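PDB 3B40: probable dipeptidase from Pseudomonas aeruginosa, which probably hydrolyses dipeptides as a metal-dependent dipeptidase of the membrane dipeptidase (peptidase M19) family. Local coordinates for residues 95-98 with 99-103; 200-204 with 205-209; 277-280 with 281-284. The protein carries 11 engineered substitutions. All blocks are in the same frame, centred on the assembly; numbering follows the deposited sequence.

Contact 1: residues 95-98 with 99-103; sequences QEIR and YKILT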
ATOM      1  N   GLN A  95       9.199  -8.104 -11.060  1.00 19.13           N
ATOM      2  CA  GLN A  95       8.563  -9.080 -10.148  1.00 18.67           C
ATOM      3  C   GLN A  95       9.544 -10.177  -9.777  1.00 18.96           C
ATOM      4  O   GLN A  95       9.642 -10.560  -8.611  1.00 18.23           O
ATOM      5  CB  GLN A  95       7.344  -9.759 -10.767  1.00 17.81           C
ATOM      6  CG  GLN A  95       6.157  -8.886 -11.141  1.00 17.10           C
ATOM      7  CD  GLN A  95       5.024  -9.746 -11.671  1.00 19.35           C
ATOM      8  OE1 GLN A  95       5.194 -10.483 -12.660  1.00 20.56           O
ATOM      9  NE2 GLN A  95       3.866  -9.664 -11.029  1.00 16.97           N
ATOM     10  N   GLU A  96      10.262 -10.692 -10.770  1.00 18.44           N
ATOM     11  CA  GLU A  96      11.192 -11.784 -10.508  1.00 18.96           C
ATOM     12  C   GLU A  96      12.341 -11.350  -9.572  1.00 18.12           C
ATOM     13  O   GLU A  96      12.736 -12.103  -8.709  1.00 17.59           O
ATOM     14  CB  GLU A  96      11.735 -12.363 -11.804  1.00 19.96           C
ATOM     15  CG  GLU A  96      10.702 -13.162 -12.617  1.00 23.14           C
ATOM     16  CD  GLU A  96      10.218 -14.446 -11.917  1.00 27.82           C
ATOM     17  OE1 GLU A  96      11.038 -15.172 -11.307  1.00 30.53           O
ATOM     18  OE2 GLU A  96       9.008 -14.734 -11.995  1.00 29.33           O
ATOM     19  N   ILE A  97      12.871 -10.144  -9.783  1.00 17.70           N
ATOM     20  CA  ILE A  97      13.873  -9.559  -8.911  1.00 17.81           C
ATOM     21  C   ILE A  97      13.373  -9.516  -7.476  1.00 18.00           C
ATOM     22  O   ILE A  97      14.077  -9.959  -6.559  1.00 17.51           O
ATOM     23  CB  ILE A  97      14.326  -8.159  -9.422  1.00 18.34           C
ATOM     24  CG1 ILE A  97      15.115  -8.340 -10.740  1.00 18.53           C
ATOM     25  CG2 ILE A  97      15.178  -7.416  -8.343  1.00 18.12           C
ATOM     26  CD1 ILE A  97      15.510  -7.084 -11.405  1.00 22.02           C
ATOM     27  N   ARG A  98      12.152  -9.015  -7.281  1.00 18.24           N
ATOM     28  CA  ARG A  98      11.590  -8.886  -5.924  1.00 18.30           C
ATOM     29  C   ARG A  98      11.407 -10.243  -5.240  1.00 19.23           C
ATOM     30  O   ARG A  98      11.713 -10.399  -4.043  1.00 18.49           O
ATOM     31  CB  ARG A  98      10.335  -8.012  -5.936  1.00 18.12           C
ATOM     32  CG  ARG A  98      10.711  -6.534  -6.073  1.00 16.60           C
ATOM     33  CD  ARG A  98       9.527  -5.625  -6.258  1.00 15.96           C
ATOM     34  NE  ARG A  98       9.905  -4.248  -5.977  1.00 14.98           N
ATOM     35  CZ  ARG A  98       9.892  -3.266  -6.876  1.00 19.37           C
ATOM     36  NH1 ARG A  98      10.276  -2.050  -6.515  1.00 16.49           N
ATOM     37  NH2 ARG A  98       9.507  -3.502  -8.138  1.00 17.55           N
ATOM     38  N   TYR A  99      10.988 -11.240  -6.021  1.00 19.49           N
ATOM     39  CA  TYR A  99      10.907 -12.623  -5.531  1.00 20.13           C
ATOM     40  C   TYR A  99      12.265 -13.180  -5.086  1.00 19.92           C
ATOM     41  O   TYR A  99      12.369 -13.848  -4.060  1.00 20.35           O
ATOM     42  CB  TYR A  99      10.305 -13.542  -6.612  1.00 21.53           C
ATOM     43  CG  TYR A  99      10.094 -14.957  -6.121  1.00 22.41           C
ATOM     44  CD1 TYR A  99       9.003 -15.273  -5.314  1.00 23.50           C
ATOM     45  CD2 TYR A  99      10.984 -15.975  -6.456  1.00 23.32           C
ATOM     46  CE1 TYR A  99       8.797 -16.572  -4.859  1.00 24.73           C
ATOM     47  CE2 TYR A  99      10.788 -17.291  -5.985  1.00 24.45           C
ATOM     48  CZ  TYR A  99       9.698 -17.563  -5.190  1.00 23.95           C
ATOM     49  OH  TYR A  99       9.481 -18.833  -4.726  1.00 27.36           O
ATOM     50  N   LYS A 100      13.304 -12.925  -5.869  1.00 19.96           N
ATOM     51  CA  LYS A 100      14.635 -13.411  -5.513  1.00 20.50           C
ATOM     52  C   LYS A 100      15.171 -12.718  -4.259  1.00 19.35           C
ATOM     53  O   LYS A 100      15.859 -13.341  -3.452  1.00 18.41           O
ATOM     54  CB  LYS A 100      15.612 -13.226  -6.667  1.00 21.16           C
ATOM     55  CG  LYS A 100      15.590 -14.362  -7.690  1.00 25.25           C
ATOM     56  CD  LYS A 100      16.452 -13.991  -8.905  1.00 30.40           C
ATOM     57  CE  LYS A 100      17.956 -13.868  -8.546  1.00 33.10           C
ATOM     58  NZ  LYS A 100      18.773 -15.046  -8.971  1.00 35.61           N
ATOM     59  N   ILE A 101      14.851 -11.434  -4.097  1.00 18.30           N
ATOM     60  CA  ILE A 101      15.219 -10.699  -2.868  1.00 18.66           C
ATOM     61  C   ILE A 101      14.624 -11.344  -1.597  1.00 18.93           C
ATOM     62  O   ILE A 101      15.335 -11.573  -0.581  1.00 19.69           O
ATOM     63  CB  ILE A 101      14.830  -9.194  -2.960  1.00 18.69           C
ATOM     64  CG1 ILE A 101      15.699  -8.477  -4.004  1.00 18.65           C
ATOM     65  CG2 ILE A 101      14.939  -8.477  -1.553  1.00 18.32           C
ATOM     66  CD1 ILE A 101      15.308  -6.982  -4.224  1.00 18.42           C
ATOM     67  N   LEU A 102      13.334 -11.656  -1.664  1.00 18.64           N
ATOM     68  CA  LEU A 102      12.572 -12.173  -0.524  1.00 19.18           C
ATOM     69  C   LEU A 102      12.987 -13.574  -0.125  1.00 19.23           C
ATOM     70  O   LEU A 102      13.248 -13.845   1.042  1.00 20.34           O
ATOM     71  CB  LEU A 102      11.059 -12.126  -0.803  1.00 18.24           C
ATOM     72  CG  LEU A 102      10.442 -10.721  -0.966  1.00 20.28           C
ATOM     73  CD1 LEU A 102       8.979 -10.807  -1.352  1.00 19.19           C
ATOM     74  CD2 LEU A 102      10.597  -9.940   0.355  1.00 17.41           C
ATOM     75  N   THR A 103      13.046 -14.482  -1.083  1.00 20.41           N
ATOM     76  CA  THR A 103      13.480 -15.838  -0.759  1.00 20.75           C
ATOM     77  C   THR A 103      14.971 -15.824  -0.397  1.00 20.84           C
ATOM     78  O   THR A 103      15.451 -16.667   0.376  1.00 20.84           O
ATOM     79  CB  THR A 103      13.210 -16.802  -1.917  1.00 20.89           C
ATOM     80  OG1 THR A 103      13.842 -16.317  -3.094  1.00 20.68           O
ATOM     81  CG2 THR A 103      11.706 -16.932  -2.188  1.00 22.77           C
TER
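Ile97 and Ile101, one turn apart on the long helix 87-108 of the TIM-barrel fold, meet through single methyls: CG2 of Ile97 lies 4.1 Å from CD1 of Ile101, and the two side chains cross at a slant. Four successive i to i+4 backbone bonds join the segments, among them Ile101 N to Ile97 O at 3.0 Å. In Ile101, CG1 stands beside the backbone N (chi1 -68°), which brings CG1 itself to 3.4 Å from the carbonyl oxygen of Ile97 and sends CD1 back along the helix toward the earlier residue. Tyr99 behaves differently. Its CG is turned away from the backbone N (chi1 -175°), so that CB alone of its side chain approaches the preceding turn, 3.5 Å from Glu96 O, while the ring runs forward and receives CG2 of Thr103 on one face, off centre toward the rim. Arg156 makes a cation-pi contact with this ring and a salt bridge with Glu96, so one arginine serves two side chains about a turn apart on the helix. The extended chain of Arg98 carries its own guanidinium group to the carbonyl oxygens of Val31 and Phe68. On the barrel side of the helix, Leu102 packs on Leu65 and Ile67 of strand 62-68 and on Ile133 of strand 131-138, and it leans back as Ile101 does, its CG 3.3 Å from Arg98 O.

Contact 2: residues 200-204 with 205-209; sequences ERLND and LGVII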
ATOM      1  N   GLU A 200     -12.919 -14.868  -8.766  1.00 12.00           N
ATOM      2  CA  GLU A 200     -13.227 -16.278  -8.512  1.00 12.44           C
ATOM      3  C   GLU A 200     -11.939 -17.107  -8.293  1.00 12.81           C
ATOM      4  O   GLU A 200     -11.851 -17.913  -7.347  1.00 13.34           O
ATOM      5  CB  GLU A 200     -14.091 -16.862  -9.652  1.00 11.87           C
ATOM      6  CG  GLU A 200     -14.531 -18.354  -9.437  1.00 13.84           C
ATOM      7  CD  GLU A 200     -15.434 -18.590  -8.228  1.00 14.50           C
ATOM      8  OE1 GLU A 200     -15.489 -19.743  -7.738  1.00 16.91           O
ATOM      9  OE2 GLU A 200     -16.124 -17.655  -7.772  1.00 15.77           O
ATOM     10  N   ARG A 201     -10.939 -16.921  -9.156  1.00 12.50           N
ATOM     11  CA  ARG A 201      -9.686 -17.684  -9.036  1.00 12.36           C
ATOM     12  C   ARG A 201      -8.968 -17.409  -7.728  1.00 13.02           C
ATOM     13  O   ARG A 201      -8.481 -18.336  -7.098  1.00 12.64           O
ATOM     14  CB  ARG A 201      -8.751 -17.457 -10.239  1.00 12.39           C
ATOM     15  CG  ARG A 201      -7.450 -18.294 -10.239  1.00 13.02           C
ATOM     16  CD  ARG A 201      -7.687 -19.804 -10.252  1.00 14.65           C
ATOM     17  NE  ARG A 201      -8.550 -20.206 -11.350  1.00 15.21           N
ATOM     18  CZ  ARG A 201      -8.149 -20.376 -12.604  1.00 16.56           C
ATOM     19  NH1 ARG A 201      -6.862 -20.181 -12.939  1.00 12.98           N
ATOM     20  NH2 ARG A 201      -9.053 -20.730 -13.528  1.00 18.37           N
ATOM     21  N   LEU A 202      -8.944 -16.143  -7.308  1.00 12.99           N
ATOM     22  CA  LEU A 202      -8.306 -15.754  -6.031  1.00 14.41           C
ATOM     23  C   LEU A 202      -9.048 -16.338  -4.827  1.00 14.38           C
ATOM     24  O   LEU A 202      -8.428 -16.795  -3.837  1.00 14.32           O
ATOM     25  CB  LEU A 202      -8.247 -14.212  -5.926  1.00 13.23           C
ATOM     26  CG  LEU A 202      -7.216 -13.631  -6.918  1.00 16.27           C
ATOM     27  CD1 LEU A 202      -7.326 -12.131  -7.064  1.00 16.67           C
ATOM     28  CD2 LEU A 202      -5.766 -14.029  -6.587  1.00 15.26           C
ATOM     29  N   ASN A 203     -10.381 -16.296  -4.894  1.00 14.44           N
ATOM     30  CA  ASN A 203     -11.187 -16.921  -3.838  1.00 14.25           C
ATOM     31  C   ASN A 203     -10.817 -18.407  -3.716  1.00 14.04           C
ATOM     32  O   ASN A 203     -10.598 -18.901  -2.586  1.00 14.38           O
ATOM     33  CB  ASN A 203     -12.693 -16.809  -4.132  1.00 14.47           C
ATOM     34  CG  ASN A 203     -13.302 -15.450  -3.785  1.00 13.23           C
ATOM     35  OD1 ASN A 203     -14.463 -15.226  -4.114  1.00 11.94           O
ATOM     36  ND2 ASN A 203     -12.541 -14.541  -3.148  1.00 13.47           N
ATOM     37  N   ASP A 204     -10.762 -19.114  -4.863  1.00 13.05           N
ATOM     38  CA  ASP A 204     -10.453 -20.549  -4.924  1.00 13.01           C
ATOM     39  C   ASP A 204      -9.065 -20.848  -4.376  1.00 13.47           C
ATOM     40  O   ASP A 204      -8.866 -21.839  -3.686  1.00 13.11           O
ATOM     41  CB  ASP A 204     -10.503 -21.097  -6.376  1.00 13.19           C
ATOM     42  CG  ASP A 204     -11.913 -21.162  -6.937  1.00 13.89           C
ATOM     43  OD1 ASP A 204     -12.862 -21.090  -6.133  1.00 15.57           O
ATOM     44  OD2 ASP A 204     -12.085 -21.224  -8.194  1.00 12.97           O
ATOM     45  N   LEU A 205      -8.096 -20.020  -4.750  1.00 12.69           N
ATOM     46  CA  LEU A 205      -6.734 -20.147  -4.277  1.00 12.86           C
ATOM     47  C   LEU A 205      -6.518 -19.788  -2.798  1.00 12.67           C
ATOM     48  O   LEU A 205      -5.471 -20.095  -2.248  1.00 11.90           O
ATOM     49  CB  LEU A 205      -5.811 -19.301  -5.163  1.00 13.24           C
ATOM     50  CG  LEU A 205      -5.533 -19.863  -6.548  1.00 14.26           C
ATOM     51  CD1 LEU A 205      -4.771 -18.855  -7.373  1.00 17.69           C
ATOM     52  CD2 LEU A 205      -4.772 -21.210  -6.474  1.00 14.85           C
ATOM     53  N   GLY A 206      -7.493 -19.146  -2.157  1.00 12.48           N
ATOM     54  CA  GLY A 206      -7.292 -18.680  -0.773  1.00 12.54           C
ATOM     55  C   GLY A 206      -6.285 -17.535  -0.672  1.00 13.30           C
ATOM     56  O   GLY A 206      -5.482 -17.472   0.272  1.00 14.11           O
ATOM     57  N   VAL A 207      -6.355 -16.607  -1.622  1.00 12.69           N
ATOM     58  CA  VAL A 207      -5.469 -15.435  -1.678  1.00 13.00           C
ATOM     59  C   VAL A 207      -6.307 -14.222  -1.351  1.00 12.92           C
ATOM     60  O   VAL A 207      -7.419 -14.086  -1.884  1.00 13.20           O
ATOM     61  CB  VAL A 207      -4.816 -15.278  -3.081  1.00 12.54           C
ATOM     62  CG1 VAL A 207      -4.104 -13.901  -3.228  1.00 12.60           C
ATOM     63  CG2 VAL A 207      -3.851 -16.381  -3.304  1.00 10.23           C
ATOM     64  N   ILE A 208      -5.805 -13.373  -0.446  1.00 12.05           N
ATOM     65  CA  ILE A 208      -6.540 -12.193  -0.022  1.00 11.48           C
ATOM     66  C   ILE A 208      -6.611 -11.236  -1.208  1.00 11.89           C
ATOM     67  O   ILE A 208      -5.572 -10.909  -1.800  1.00 12.02           O
ATOM     68  CB  ILE A 208      -5.853 -11.446   1.164  1.00 10.94           C
ATOM     69  CG1 ILE A 208      -5.695 -12.344   2.403  1.00 11.61           C
ATOM     70  CG2 ILE A 208      -6.667 -10.187   1.549  1.00  9.21           C
ATOM     71  CD1 ILE A 208      -4.594 -11.867   3.372  1.00 10.17           C
ATOM     72  N   ILE A 209      -7.816 -10.806  -1.558  1.00 11.20           N
ATOM     73  CA  ILE A 209      -7.969  -9.723  -2.546  1.00 10.58           C
ATOM     74  C   ILE A 209      -7.783  -8.343  -1.917  1.00 11.11           C
ATOM     75  O   ILE A 209      -8.453  -8.006  -0.924  1.00 11.56           O
ATOM     76  CB  ILE A 209      -9.334  -9.779  -3.286  1.00 10.61           C
ATOM     77  CG1 ILE A 209      -9.495 -11.115  -4.035  1.00 10.09           C
ATOM     78  CG2 ILE A 209      -9.458  -8.527  -4.254  1.00  8.62           C
ATOM     79  CD1 ILE A 209     -10.942 -11.469  -4.389  1.00 10.91           C
TER
HETATM   80  O   HOH W   1     -10.054 -14.629  -1.525  1.00 12.56           O
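The chain that runs through 200-204 as a helix leaves helical geometry at Gly206, where phi is positive (69°), and swings out into the strand that begins at Ile208. Leu205 N still makes a regular helical bond to Arg201 O. Val207 N then reaches back to Leu202 O at 3.0 Å and almost straight (176° at the hydrogen), whereas Gly206 N approaches Asn203 O from above its carbonyl plane, at 3.1 Å. Leu202 has CG beside the backbone N and opposite the carbonyl carbon (chi1 -71°), the conformation in which CD2 meets CG1 of Val207 at 3.7 Å; CG1 of Ile209 packs against CB, at 3.8 Å, and CD1 of the same leucine. The CD1 methyl of Ile209 continues to the amide of Asn203, 3.7 Å from ND2. That ND2 also donates to a water, which in turn donates to Val207 O at 2.7 Å, so the water bridges the helix end and the departing chain. The amide is further held by Ser226 and, through OD1, by the backbone N-H of Arg227. CG of Arg201 touches CD1 of Leu205 while its guanidinium group pairs with Asp151. The arrangement is a Schellman motif, here closing an outer helix and leading into a parallel strand of the TIM barrel.

Contact 3: residues 277-280 with 281-284; sequences PTLD and KLDA. Engineered in segment 281-284: Asp283 (natural residue Asn).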
ATOM      1  N   PRO A 277       0.353  27.622   0.162  1.00 24.63           N
ATOM      2  CA  PRO A 277       1.624  27.921  -0.536  1.00 24.58           C
ATOM      3  C   PRO A 277       2.032  26.889  -1.586  1.00 24.61           C
ATOM      4  O   PRO A 277       2.669  27.236  -2.590  1.00 24.63           O
ATOM      5  CB  PRO A 277       2.656  27.966   0.604  1.00 24.62           C
ATOM      6  CG  PRO A 277       1.844  28.385   1.804  1.00 24.68           C
ATOM      7  CD  PRO A 277       0.532  27.636   1.630  1.00 24.77           C
ATOM      8  N   THR A 278       1.677  25.629  -1.352  1.00 24.23           N
ATOM      9  CA  THR A 278       2.016  24.551  -2.274  1.00 23.78           C
ATOM     10  C   THR A 278       1.060  24.620  -3.476  1.00 23.59           C
ATOM     11  O   THR A 278       1.502  24.536  -4.614  1.00 22.71           O
ATOM     12  CB  THR A 278       1.964  23.166  -1.573  1.00 23.81           C
ATOM     13  OG1 THR A 278       3.033  23.069  -0.618  1.00 26.12           O
ATOM     14  CG2 THR A 278       2.096  22.025  -2.570  1.00 22.31           C
ATOM     15  N   LEU A 279      -0.238  24.786  -3.205  1.00 23.63           N
ATOM     16  CA  LEU A 279      -1.242  24.989  -4.259  1.00 23.68           C
ATOM     17  C   LEU A 279      -0.911  26.171  -5.172  1.00 24.31           C
ATOM     18  O   LEU A 279      -1.011  26.057  -6.387  1.00 24.53           O
ATOM     19  CB  LEU A 279      -2.657  25.138  -3.674  1.00 23.49           C
ATOM     20  CG  LEU A 279      -3.200  23.942  -2.866  1.00 23.62           C
ATOM     21  CD1 LEU A 279      -4.562  24.249  -2.288  1.00 23.91           C
ATOM     22  CD2 LEU A 279      -3.242  22.679  -3.716  1.00 23.56           C
ATOM     23  N   ASP A 280      -0.516  27.295  -4.578  1.00 25.02           N
ATOM     24  CA  ASP A 280      -0.044  28.462  -5.332  1.00 25.40           C
ATOM     25  C   ASP A 280       1.133  28.108  -6.245  1.00 24.98           C
ATOM     26  O   ASP A 280       1.134  28.427  -7.432  1.00 25.00           O
ATOM     27  CB  ASP A 280       0.348  29.581  -4.370  1.00 26.59           C
ATOM     28  CG  ASP A 280      -0.850  30.251  -3.731  1.00 28.57           C
ATOM     29  OD1 ASP A 280      -1.978  30.092  -4.247  1.00 32.42           O
ATOM     30  OD2 ASP A 280      -0.661  30.950  -2.709  1.00 33.52           O
ATOM     31  N   LYS A 281       2.116  27.406  -5.696  1.00 24.82           N
ATOM     32  CA  LYS A 281       3.241  26.913  -6.493  1.00 23.70           C
ATOM     33  C   LYS A 281       2.789  26.011  -7.652  1.00 23.55           C
ATOM     34  O   LYS A 281       3.248  26.161  -8.799  1.00 22.43           O
ATOM     35  CB  LYS A 281       4.227  26.166  -5.589  1.00 23.45           C
ATOM     36  CG  LYS A 281       5.095  27.084  -4.734  1.00 26.27           C
ATOM     37  CD  LYS A 281       6.147  26.277  -3.997  1.00 28.62           C
ATOM     38  CE  LYS A 281       6.420  26.817  -2.596  1.00 32.06           C
ATOM     39  NZ  LYS A 281       6.990  25.716  -1.725  1.00 35.59           N
ATOM     40  N   LEU A 282       1.895  25.060  -7.364  1.00 22.95           N
ATOM     41  CA  LEU A 282       1.399  24.185  -8.428  1.00 22.84           C
ATOM     42  C   LEU A 282       0.662  24.972  -9.504  1.00 23.01           C
ATOM     43  O   LEU A 282       0.871  24.724 -10.687  1.00 23.37           O
ATOM     44  CB  LEU A 282       0.497  23.083  -7.878  1.00 23.11           C
ATOM     45  CG  LEU A 282       1.208  22.058  -7.015  1.00 21.94           C
ATOM     46  CD1 LEU A 282       0.227  21.307  -6.161  1.00 20.73           C
ATOM     47  CD2 LEU A 282       2.087  21.108  -7.871  1.00 22.61           C
ATOM     48  N   ASP A 283      -0.192  25.906  -9.100  1.00 22.70           N
ATOM     49  CA  ASP A 283      -0.936  26.709 -10.092  1.00 23.87           C
ATOM     50  C   ASP A 283      -0.039  27.527 -11.032  1.00 24.10           C
ATOM     51  O   ASP A 283      -0.283  27.572 -12.253  1.00 24.80           O
ATOM     52  CB  ASP A 283      -2.010  27.574  -9.411  1.00 24.07           C
ATOM     53  CG  ASP A 283      -3.324  26.810  -9.180  1.00 24.72           C
ATOM     54  OD1 ASP A 283      -3.502  25.687  -9.730  1.00 23.25           O
ATOM     55  OD2 ASP A 283      -4.203  27.349  -8.471  1.00 25.35           O
ATOM     56  N   ALA A 284       1.029  28.117 -10.488  1.00 24.45           N
ATOM     57  CA  ALA A 284       2.005  28.838 -11.322  1.00 24.61           C
ATOM     58  C   ALA A 284       2.641  27.891 -12.328  1.00 24.71           C
ATOM     59  O   ALA A 284       2.831  28.260 -13.484  1.00 24.84           O
ATOM     60  CB  ALA A 284       3.079  29.521 -10.463  1.00 25.43           C
TER
HETATM   61  O   HOH W   2       5.376  23.149  -1.829  1.00 31.73           O
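One face of the carboxylate of the engineered Asp283 is turned to Leu279 O, which lies 3.7 Å from CG, and OD1 accepts the backbone N-H of Leu294. The carboxylate of Asp280 has OD1 in a salt bridge with Lys276. That bridge probably offsets some of the repulsion between the two carboxylates, whose nearest oxygens, OD1 of Asp280 and OD2 of Asp283, are 5.5 Å apart. Both belong to helix 276-288, an alpha-helix whose i to i+4 bonds include Leu282 N to Thr278 O at 2.8 Å. One turn apart, Thr278 and Leu282 lie side by side and point the same way, with CG2 of Thr278 4.1 Å from CD1 of Leu282, and both pack on Ile326 of helix 313-328. Lys281 instead runs back toward the start of the helix: with CG beside the backbone N (chi1 -76°), the aliphatic chain passes along Pro277 O, CG coming to 3.2 Å. Its NZ reaches Glu329 in a salt bridge and donates at 3.0 Å to a water that donates to Thr278 OG1 at 2.6 Å, while Glu330 is hydrogen-bonded to the same hydroxyl.

The three contacts follow one another along the chain without interleaving. Contacts 1 and 2 both belong to the barrel: helix 87-108 packs on strands 62-68 and 131-138, whereas helix 193-205 leads into strand 208-210, farther along the same parallel sheet, and helix 148-155 touches both contacts. Their centres are 22 Å apart, with nearest atoms about 11 Å apart. Contact 3 stands away from both, its centre 40 Å from that of contact 1 and 44 Å from that of contact 2, across the centre of the chain from the latter. Contacts 1 and 2 are thus part of the helical shell around the parallel barrel, while contact 3, where helix 276-288 packs on helix 313-328, lies in a long excursion between strands 261-265 and 354-357.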